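Local coordinates for protein glutathione S-transferase (Sphingobium chungbukense, PDB 6M1T) that binds glutathione and, as a beta-class glutathione S-transferase, probably transfers it to electrophilic compounds in detoxification, at residues Phe100-Phe105 and His132-Leu136; Ser6-Leu12 and Ala194-Leu200. One frame throughout, in Å; residues are numbered along the deposited sequence.

Interaction 1: residues Phe100-Phe105 and His132-Leu136. With GSH (glutathione), chain G.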
ATOM      1  N   PHE A 100      -5.213   0.164  -0.280  1.00 10.29           N
ATOM      2  CA  PHE A 100      -5.985  -1.041  -0.618  1.00 11.33           C
ATOM      3  C   PHE A 100      -5.697  -1.467  -2.072  1.00 11.48           C
ATOM      4  O   PHE A 100      -5.515  -2.685  -2.363  1.00 11.81           O
ATOM      5  CB  PHE A 100      -7.487  -0.811  -0.444  1.00 11.48           C
ATOM      6  CG  PHE A 100      -8.285  -1.938  -0.989  1.00 13.29           C
ATOM      7  CD1 PHE A 100      -8.540  -3.070  -0.235  1.00 13.85           C
ATOM      8  CD2 PHE A 100      -8.827  -1.844  -2.259  1.00 14.33           C
ATOM      9  CE1 PHE A 100      -9.306  -4.112  -0.746  1.00 15.74           C
ATOM     10  CE2 PHE A 100      -9.571  -2.890  -2.778  1.00 14.01           C
ATOM     11  CZ  PHE A 100      -9.831  -4.016  -2.020  1.00 15.70           C
ATOM     12  N   LEU A 101      -5.676  -0.506  -3.000  1.00 10.81           N
ATOM     13  CA  LEU A 101      -5.450  -0.840  -4.424  1.00 10.94           C
ATOM     14  C   LEU A 101      -4.032  -1.442  -4.619  1.00 10.61           C
ATOM     15  O   LEU A 101      -3.936  -2.432  -5.314  1.00  9.22           O
ATOM     16  CB  LEU A 101      -5.646   0.430  -5.245  1.00 12.33           C
ATOM     17  CG  LEU A 101      -7.103   0.909  -5.309  1.00 14.34           C
ATOM     18  CD1 LEU A 101      -7.191   2.235  -6.054  1.00 16.23           C
ATOM     19  CD2 LEU A 101      -7.956  -0.124  -5.962  1.00 15.53           C
ATOM     20  N   GLY A 102      -3.018  -0.841  -4.022  1.00 10.34           N
ATOM     21  CA  GLY A 102      -1.602  -1.264  -4.159  1.00 11.78           C
ATOM     22  C   GLY A 102      -1.284  -2.556  -3.414  1.00 11.82           C
ATOM     23  O   GLY A 102      -0.548  -3.393  -3.959  1.00 11.84           O
ATOM     24  N   SER A 103      -1.854  -2.731  -2.230  1.00 12.65           N
ATOM     25  CA  SER A 103      -1.499  -3.806  -1.275  1.00 13.60           C
ATOM     26  C   SER A 103      -2.446  -5.000  -1.442  1.00 13.37           C
ATOM     27  O   SER A 103      -2.015  -6.118  -1.214  1.00 14.71           O
ATOM     28  CB  SER A 103      -1.441  -3.200   0.147  1.00 15.85           C
ATOM     29  OG  SER A 103      -0.209  -2.488  -0.072  0.50 22.94           O
ATOM     30  N   GLU A 104      -3.701  -4.820  -1.850  1.00 13.54           N
ATOM     31  CA  GLU A 104      -4.650  -5.973  -1.913  1.00 12.66           C
ATOM     32  C   GLU A 104      -5.031  -6.283  -3.373  1.00 13.10           C
ATOM     33  O   GLU A 104      -4.812  -7.400  -3.798  1.00 13.10           O
ATOM     34  CB  GLU A 104      -5.910  -5.666  -1.104  1.00 13.81           C
ATOM     35  CG  GLU A 104      -5.615  -5.332   0.357  1.00 15.22           C
ATOM     36  CD  GLU A 104      -5.051  -6.495   1.169  1.00 17.72           C
ATOM     37  OE1 GLU A 104      -4.618  -6.265   2.304  1.00 20.41           O
ATOM     38  OE2 GLU A 104      -5.013  -7.610   0.664  1.00 16.40           O
ATOM     39  N   PHE A 105      -5.592  -5.324  -4.102  1.00 13.14           N
ATOM     40  CA  PHE A 105      -6.153  -5.553  -5.468  1.00 13.24           C
ATOM     41  C   PHE A 105      -5.030  -5.895  -6.464  1.00 12.69           C
ATOM     42  O   PHE A 105      -5.042  -6.962  -7.054  1.00 12.89           O
ATOM     43  CB  PHE A 105      -6.968  -4.341  -5.917  1.00 13.90           C
ATOM     44  CG  PHE A 105      -7.866  -4.637  -7.092  1.00 14.55           C
ATOM     45  CD1 PHE A 105      -8.531  -5.851  -7.172  1.00 15.29           C
ATOM     46  CD2 PHE A 105      -8.015  -3.725  -8.130  1.00 16.55           C
ATOM     47  CE1 PHE A 105      -9.380  -6.124  -8.239  1.00 16.47           C
ATOM     48  CE2 PHE A 105      -8.847  -4.016  -9.209  1.00 16.24           C
ATOM     49  CZ  PHE A 105      -9.520  -5.207  -9.255  1.00 16.08           C
ATOM     50  N   HIS A 132     -12.775  -9.385  -5.176  1.00 22.92           N
ATOM     51  CA  HIS A 132     -12.474  -7.941  -5.123  1.00 21.30           C
ATOM     52  C   HIS A 132     -13.433  -7.192  -6.058  1.00 19.89           C
ATOM     53  O   HIS A 132     -13.881  -6.101  -5.683  1.00 21.83           O
ATOM     54  CB  HIS A 132     -10.995  -7.709  -5.495  1.00 20.53           C
ATOM     55  CG  HIS A 132     -10.072  -7.914  -4.341  1.00 19.91           C
ATOM     56  ND1 HIS A 132     -10.241  -7.242  -3.150  1.00 19.94           N
ATOM     57  CD2 HIS A 132      -8.935  -8.639  -4.198  1.00 21.71           C
ATOM     58  CE1 HIS A 132      -9.266  -7.554  -2.307  1.00 21.30           C
ATOM     59  NE2 HIS A 132      -8.461  -8.406  -2.910  1.00 19.13           N
ATOM     60  N   LEU A 133     -13.643  -7.725  -7.247  1.00 20.53           N
ATOM     61  CA  LEU A 133     -14.442  -7.077  -8.310  1.00 19.77           C
ATOM     62  C   LEU A 133     -15.917  -6.993  -7.807  1.00 21.81           C
ATOM     63  O   LEU A 133     -16.513  -5.928  -7.936  1.00 21.27           O
ATOM     64  CB  LEU A 133     -14.294  -7.878  -9.610  1.00 20.52           C
ATOM     65  CG  LEU A 133     -12.978  -7.749 -10.403  1.00 18.85           C
ATOM     66  CD1 LEU A 133     -12.873  -8.751 -11.534  1.00 19.81           C
ATOM     67  CD2 LEU A 133     -12.765  -6.348 -10.938  1.00 19.67           C
ATOM     68  N   GLY A 134     -16.459  -8.070  -7.232  1.00 23.88           N
ATOM     69  CA  GLY A 134     -17.814  -8.119  -6.619  1.00 23.60           C
ATOM     70  C   GLY A 134     -18.003  -7.018  -5.584  1.00 25.57           C
ATOM     71  O   GLY A 134     -19.021  -6.285  -5.660  1.00 25.33           O
ATOM     72  N   ALA A 135     -17.055  -6.837  -4.657  1.00 21.99           N
ATOM     73  CA  ALA A 135     -17.161  -5.815  -3.592  1.00 24.52           C
ATOM     74  C   ALA A 135     -17.013  -4.414  -4.187  1.00 23.90           C
ATOM     75  O   ALA A 135     -17.689  -3.475  -3.711  1.00 21.81           O
ATOM     76  CB  ALA A 135     -16.138  -6.039  -2.512  1.00 25.66           C
ATOM     77  N   LEU A 136     -16.076  -4.242  -5.118  1.00 21.13           N
ATOM     78  CA  LEU A 136     -15.900  -2.941  -5.806  1.00 19.70           C
ATOM     79  C   LEU A 136     -17.189  -2.626  -6.584  1.00 19.51           C
ATOM     80  O   LEU A 136     -17.599  -1.442  -6.522  1.00 22.49           O
ATOM     81  CB  LEU A 136     -14.674  -3.013  -6.712  1.00 20.60           C
ATOM     82  CG  LEU A 136     -13.350  -2.976  -5.939  1.00 19.83           C
ATOM     83  CD1 LEU A 136     -12.213  -3.475  -6.818  1.00 21.19           C
ATOM     84  CD2 LEU A 136     -13.082  -1.593  -5.364  1.00 20.48           C
TER
HETATM   85  N1  GSH G 301      -3.313  -4.012   3.494  1.00 17.35           N
HETATM   86  CA1 GSH G 301      -3.831  -4.174   4.876  1.00 17.22           C
HETATM   87  C1  GSH G 301      -3.214  -3.092   5.804  1.00 18.72           C
HETATM   88  O11 GSH G 301      -3.915  -2.687   6.781  1.00 18.98           O
HETATM   89  O12 GSH G 301      -2.086  -2.648   5.509  1.00 19.87           O
HETATM   90  CB1 GSH G 301      -3.552  -5.630   5.279  1.00 17.19           C
HETATM   91  CG1 GSH G 301      -3.936  -5.964   6.709  1.00 15.40           C
HETATM   92  CD1 GSH G 301      -3.770  -7.450   6.950  1.00 18.12           C
HETATM   93  OE1 GSH G 301      -3.467  -8.226   6.042  1.00 14.11           O
HETATM   94  N2  GSH G 301      -4.002  -7.843   8.197  1.00 15.49           N
HETATM   95  CA2 GSH G 301      -3.954  -9.218   8.654  1.00 16.39           C
HETATM   96  C2  GSH G 301      -5.340  -9.817   8.824  1.00 16.43           C
HETATM   97  O2  GSH G 301      -6.249  -9.208   9.392  1.00 16.32           O
HETATM   98  CB2 GSH G 301      -3.131  -9.300   9.934  1.00 16.05           C
HETATM   99  SG2 GSH G 301      -1.383  -8.943   9.654  1.00 20.09           S
HETATM  100  N3  GSH G 301      -5.518 -11.026   8.330  1.00 18.57           N
HETATM  101  CA3 GSH G 301      -6.756 -11.744   8.486  1.00 24.70           C
HETATM  102  C3  GSH G 301      -7.398 -12.051   7.139  1.00 29.03           C
HETATM  103  O31 GSH G 301      -8.460 -12.697   7.157  1.00 38.25           O
HETATM  104  O32 GSH G 301      -6.795 -11.649   6.112  1.00 33.61           O
HETATM  105  O   HOH W   1      -7.004  -8.937  -0.149  1.00 30.59           O

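Interaction 2: residues Ser6-Leu12 and Ala194-Leu200. With GSH (glutathione), chain C.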
ATOM      1  N   SER A   6       5.827   1.305 -18.328  1.00 13.41           N
ATOM      2  CA  SER A   6       5.680   0.176 -19.274  1.00 14.66           C
ATOM      3  C   SER A   6       4.218   0.176 -19.737  1.00 14.78           C
ATOM      4  O   SER A   6       3.309   0.212 -18.920  1.00 13.44           O
ATOM      5  CB  SER A   6       6.099  -1.105 -18.588  1.00 16.62           C
ATOM      6  OG  SER A   6       5.985  -2.173 -19.512  1.00 15.01           O
ATOM      7  N   PRO A   7       3.927   0.206 -21.055  1.00 16.70           N
ATOM      8  CA  PRO A   7       2.544   0.414 -21.512  1.00 17.05           C
ATOM      9  C   PRO A   7       1.565  -0.561 -20.877  1.00 15.90           C
ATOM     10  O   PRO A   7       1.794  -1.774 -20.903  1.00 17.32           O
ATOM     11  CB  PRO A   7       2.602   0.209 -23.025  1.00 17.28           C
ATOM     12  CG  PRO A   7       4.030   0.545 -23.348  1.00 17.43           C
ATOM     13  CD  PRO A   7       4.857   0.028 -22.177  1.00 17.06           C
ATOM     14  N   GLY A   8       0.486  -0.022 -20.337  1.00 17.29           N
ATOM     15  CA  GLY A   8      -0.615  -0.832 -19.798  1.00 17.58           C
ATOM     16  C   GLY A   8      -0.358  -1.276 -18.365  1.00 19.54           C
ATOM     17  O   GLY A   8      -1.322  -1.821 -17.736  1.00 20.78           O
ATOM     18  N   ALA A   9       0.854  -1.041 -17.826  1.00 18.04           N
ATOM     19  CA  ALA A   9       1.227  -1.466 -16.454  1.00 16.44           C
ATOM     20  C   ALA A   9       0.625  -0.473 -15.468  1.00 16.51           C
ATOM     21  O   ALA A   9      -0.082   0.469 -15.925  1.00 16.38           O
ATOM     22  CB  ALA A   9       2.731  -1.581 -16.329  1.00 16.18           C
ATOM     23  N   CYS A  10       0.858  -0.649 -14.153  1.00 14.60           N
ATOM     24  CA  CYS A  10       0.224   0.237 -13.145  1.00 13.95           C
ATOM     25  C   CYS A  10       0.794   1.658 -13.280  1.00 11.78           C
ATOM     26  O   CYS A  10       0.131   2.631 -12.758  1.00 10.16           O
ATOM     27  CB  CYS A  10       0.372  -0.325 -11.741  1.00 17.75           C
ATOM     28  SG  CYS A  10       2.133  -0.489 -11.389  1.00 21.52           S
ATOM     29  N   SER A  11       1.906   1.846 -14.013  1.00  9.42           N
ATOM     30  CA  SER A  11       2.450   3.185 -14.392  1.00  9.63           C
ATOM     31  C   SER A  11       1.477   4.031 -15.229  1.00  9.72           C
ATOM     32  O   SER A  11       1.649   5.303 -15.258  1.00  9.68           O
ATOM     33  CB  SER A  11       3.801   3.073 -15.082  1.00  9.25           C
ATOM     34  OG  SER A  11       3.781   2.116 -16.116  1.00  9.35           O
ATOM     35  N   LEU A  12       0.508   3.405 -15.905  1.00 10.30           N
ATOM     36  CA  LEU A  12      -0.550   4.183 -16.620  1.00 10.69           C
ATOM     37  C   LEU A  12      -1.236   5.147 -15.645  1.00 11.34           C
ATOM     38  O   LEU A  12      -1.650   6.216 -16.067  1.00 12.27           O
ATOM     39  CB  LEU A  12      -1.503   3.207 -17.297  1.00 10.27           C
ATOM     40  CG  LEU A  12      -2.668   3.795 -18.087  1.00 10.84           C
ATOM     41  CD1 LEU A  12      -2.203   4.696 -19.233  1.00 10.47           C
ATOM     42  CD2 LEU A  12      -3.506   2.660 -18.625  1.00 11.00           C
ATOM     43  N   ALA A 194      -3.581   9.348 -22.751  1.00 16.52           N
ATOM     44  CA  ALA A 194      -2.615   8.377 -22.145  1.00 16.77           C
ATOM     45  C   ALA A 194      -2.755   7.011 -22.821  1.00 17.75           C
ATOM     46  O   ALA A 194      -1.740   6.417 -23.182  1.00 16.04           O
ATOM     47  CB  ALA A 194      -2.777   8.253 -20.651  1.00 16.50           C
ATOM     48  N   LEU A 195      -3.989   6.555 -23.057  1.00 19.18           N
ATOM     49  CA  LEU A 195      -4.226   5.232 -23.698  1.00 21.78           C
ATOM     50  C   LEU A 195      -3.553   5.271 -25.073  1.00 21.44           C
ATOM     51  O   LEU A 195      -2.861   4.320 -25.428  1.00 21.29           O
ATOM     52  CB  LEU A 195      -5.737   4.967 -23.815  1.00 24.36           C
ATOM     53  CG  LEU A 195      -6.466   4.099 -22.786  1.00 30.41           C
ATOM     54  CD1 LEU A 195      -5.710   3.842 -21.490  1.00 29.68           C
ATOM     55  CD2 LEU A 195      -7.832   4.695 -22.480  1.00 30.10           C
ATOM     56  N   LYS A 196      -3.708   6.368 -25.827  1.00 22.99           N
ATOM     57  CA  LYS A 196      -3.149   6.503 -27.190  1.00 23.16           C
ATOM     58  C   LYS A 196      -1.625   6.588 -27.105  1.00 22.33           C
ATOM     59  O   LYS A 196      -0.958   5.837 -27.849  1.00 18.42           O
ATOM     60  CB  LYS A 196      -3.774   7.702 -27.936  1.00 27.96           C
ATOM     61  CG  LYS A 196      -3.428   7.776 -29.420  1.00 33.79           C
ATOM     62  CD  LYS A 196      -4.321   8.682 -30.251  1.00 41.65           C
ATOM     63  CE  LYS A 196      -3.957   8.719 -31.727  1.00 44.18           C
ATOM     64  NZ  LYS A 196      -4.400   9.986 -32.376  1.00 49.25           N
ATOM     65  N   ALA A 197      -1.058   7.443 -26.238  1.00 19.99           N
ATOM     66  CA  ALA A 197       0.413   7.590 -26.101  1.00 17.68           C
ATOM     67  C   ALA A 197       1.095   6.253 -25.746  1.00 16.29           C
ATOM     68  O   ALA A 197       2.278   6.093 -26.110  1.00 16.73           O
ATOM     69  CB  ALA A 197       0.752   8.663 -25.079  1.00 19.30           C
ATOM     70  N   GLU A 198       0.422   5.348 -25.036  1.00 15.62           N
ATOM     71  CA  GLU A 198       1.009   4.051 -24.598  1.00 18.28           C
ATOM     72  C   GLU A 198       0.720   2.947 -25.633  1.00 21.93           C
ATOM     73  O   GLU A 198       1.371   1.867 -25.536  1.00 18.89           O
ATOM     74  CB  GLU A 198       0.489   3.622 -23.233  1.00 17.41           C
ATOM     75  CG  GLU A 198       1.027   4.496 -22.108  1.00 15.66           C
ATOM     76  CD  GLU A 198       0.928   3.887 -20.715  1.00 15.22           C
ATOM     77  OE1 GLU A 198       0.567   2.700 -20.610  1.00 15.28           O
ATOM     78  OE2 GLU A 198       1.229   4.610 -19.728  1.00 13.98           O
ATOM     79  N   GLY A 199      -0.115   3.262 -26.634  1.00 26.08           N
ATOM     80  CA  GLY A 199      -0.434   2.350 -27.757  1.00 26.40           C
ATOM     81  C   GLY A 199      -1.509   1.368 -27.361  1.00 25.35           C
ATOM     82  O   GLY A 199      -1.489   0.247 -27.856  1.00 31.20           O
ATOM     83  N   LEU A 200      -2.412   1.742 -26.467  1.00 25.14           N
ATOM     84  CA  LEU A 200      -3.371   0.774 -25.877  1.00 29.60           C
ATOM     85  C   LEU A 200      -4.723   0.848 -26.612  1.00 34.23           C
ATOM     86  O   LEU A 200      -5.543  -0.027 -26.358  1.00 32.59           O
ATOM     87  CB  LEU A 200      -3.542   1.051 -24.384  1.00 27.44           C
ATOM     88  CG  LEU A 200      -2.254   1.006 -23.558  1.00 25.25           C
ATOM     89  CD1 LEU A 200      -2.558   1.380 -22.123  1.00 23.75           C
ATOM     90  CD2 LEU A 200      -1.566  -0.349 -23.646  1.00 26.59           C
TER
HETATM   91  N1  GSH C 301       4.167  -1.432  -5.001  1.00 11.67           N
HETATM   92  CA1 GSH C 301       4.564  -0.862  -6.301  1.00 12.34           C
HETATM   93  C1  GSH C 301       3.751   0.408  -6.586  1.00 13.09           C
HETATM   94  O11 GSH C 301       2.653   0.491  -6.020  1.00 14.29           O
HETATM   95  O12 GSH C 301       4.271   1.265  -7.380  1.00 13.25           O
HETATM   96  CB1 GSH C 301       4.324  -1.930  -7.372  1.00 12.53           C
HETATM   97  CG1 GSH C 301       4.974  -1.643  -8.699  1.00 12.37           C
HETATM   98  CD1 GSH C 301       4.850  -2.864  -9.609  1.00 12.64           C
HETATM   99  OE1 GSH C 301       4.656  -4.007  -9.177  1.00 13.32           O
HETATM  100  N2  GSH C 301       5.022  -2.627 -10.902  1.00 12.30           N
HETATM  101  CA2 GSH C 301       5.029  -3.626 -11.951  1.00 14.17           C
HETATM  102  C2  GSH C 301       6.439  -3.940 -12.423  1.00 15.13           C
HETATM  103  O2  GSH C 301       7.215  -3.022 -12.690  1.00 16.20           O
HETATM  104  CB2 GSH C 301       4.158  -3.207 -13.133  1.00 14.64           C
HETATM  105  SG2 GSH C 301       2.372  -3.263 -12.783  1.00 16.62           S
HETATM  106  N3  GSH C 301       6.778  -5.216 -12.442  1.00 16.94           N
HETATM  107  CA3 GSH C 301       8.067  -5.672 -12.900  1.00 20.22           C
HETATM  108  C3  GSH C 301       8.781  -6.557 -11.875  1.00 25.76           C
HETATM  109  O31 GSH C 301       8.305  -6.613 -10.724  1.00 29.59           O
HETATM  110  O32 GSH C 301       9.816  -7.146 -12.254  1.00 31.96           O
HETATM  111  O   HOH W   2       2.343   2.898 -18.229  1.00 14.56           O

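Interaction 1: residues Phe100-Phe105 and His132-Leu136
F100, F105 and H132 meet in a small aromatic cluster between two helices of the all-helical C-terminal domain, a buried contact that side chains make between roughly antiparallel segments (145°) whose axes come no nearer than 12.9 Å. H132 is the bridge. Its CG lies anti to its own carbonyl carbon (chi1 -83°), and the imidazole touches both phenylalanines, sliding past each in the opposite direction. F105 turns an edge to the imidazole face in an offset edge-to-face pair, its CD1 3.5 Å from H132 CB. The F100 ring stands obliquely to the imidazole, with CZ 3.4 Å from H132 ND1. Leucines complete the apolar part: L136 CD1 sits 4.0 Å above the centre of one face of F105, a CH-pi contact, while L133 CD2 reaches the edge of the same ring at CZ.

The polar link between the helices runs through water. One water lies in the imidazole plane, 3.2 Å from H132 NE2, and donates to E104 OE2 at 2.5 Å. The carboxylate also forms a salt bridge through OE2 with K107 of the second subunit, while E104 OE1 accepts from N1 of a glutathione at 2.9 Å, adding a bond across the dimer interface to a ligand held mainly by that subunit. Helix 153-162 adds M161 against F105, and helix 176-186 adds L178, which touches both L133 and L136.

Interaction 2: residues Ser6-Leu12 and Ala194-Leu200
G8 N donates to E198 OE1, a bond of 2.7 Å and 164° that meets the oxygen nearly along its C-O axis. This is the tight half of the contact, where the last turn of helix 189-198 meets the loop bearing the glutathione-binding C10. Beyond CG the E198 chain is extended (chi2 -161°), which carries the carboxylate into the turn S6-A9. Its OE2 accepts from a water at 2.5 Å; the same water donates to S6 O and accepts from S11 OG, while H15 bonds OE2 as well, so several partners hold this buried acid. L12 crosses the E198 side chain at a slant: CD1 lies 3.5 Å from E198 OE2 and 3.9 Å from A194 CB. The L12 and L195 side chains cross at about a right angle, CD2 against CD1.

On the solvent side, exposed P7 and L200 make no hydrogen bond across the contact. P7 CB stands 4.3 Å from L200 CD2, though it nears E198 O at 3.3 Å. L200 meets L12 tip to tip and rests on the G8 backbone; a Schellman motif at G199 ends the helix and turns the chain so that L200 can return to the loop.

C10 points the other way, its SG 3.1 Å from the glutathione sulfur. The contact thus joins the C-terminal helix to the loop between strand 2-5 and helix 12-21, with I5 of that strand against E198 and I16 of that helix against A194.

Overall arrangement
The two contacts illustrate, for this chain, how contact chemistry can differ with place in the fold. Interaction 1 is a buried helix-helix contact within the C-terminal domain, built from rings and leucines; interaction 2 is partly buried and joins the thioredoxin-like N-terminal domain to the chain's last helix, combining a direct polar bond with leucine packing. They share no helix or strand. The centres of interaction 1 and interaction 2 are about 21 Å apart, on opposite sides of the chain's centre. In both, a glutamate and a water provide polar links beside apolar side chains. Both also border glutathione, but different molecules: 100-105 reaches one across the dimer interface, whereas 6-12 reaches the other through its own cysteine.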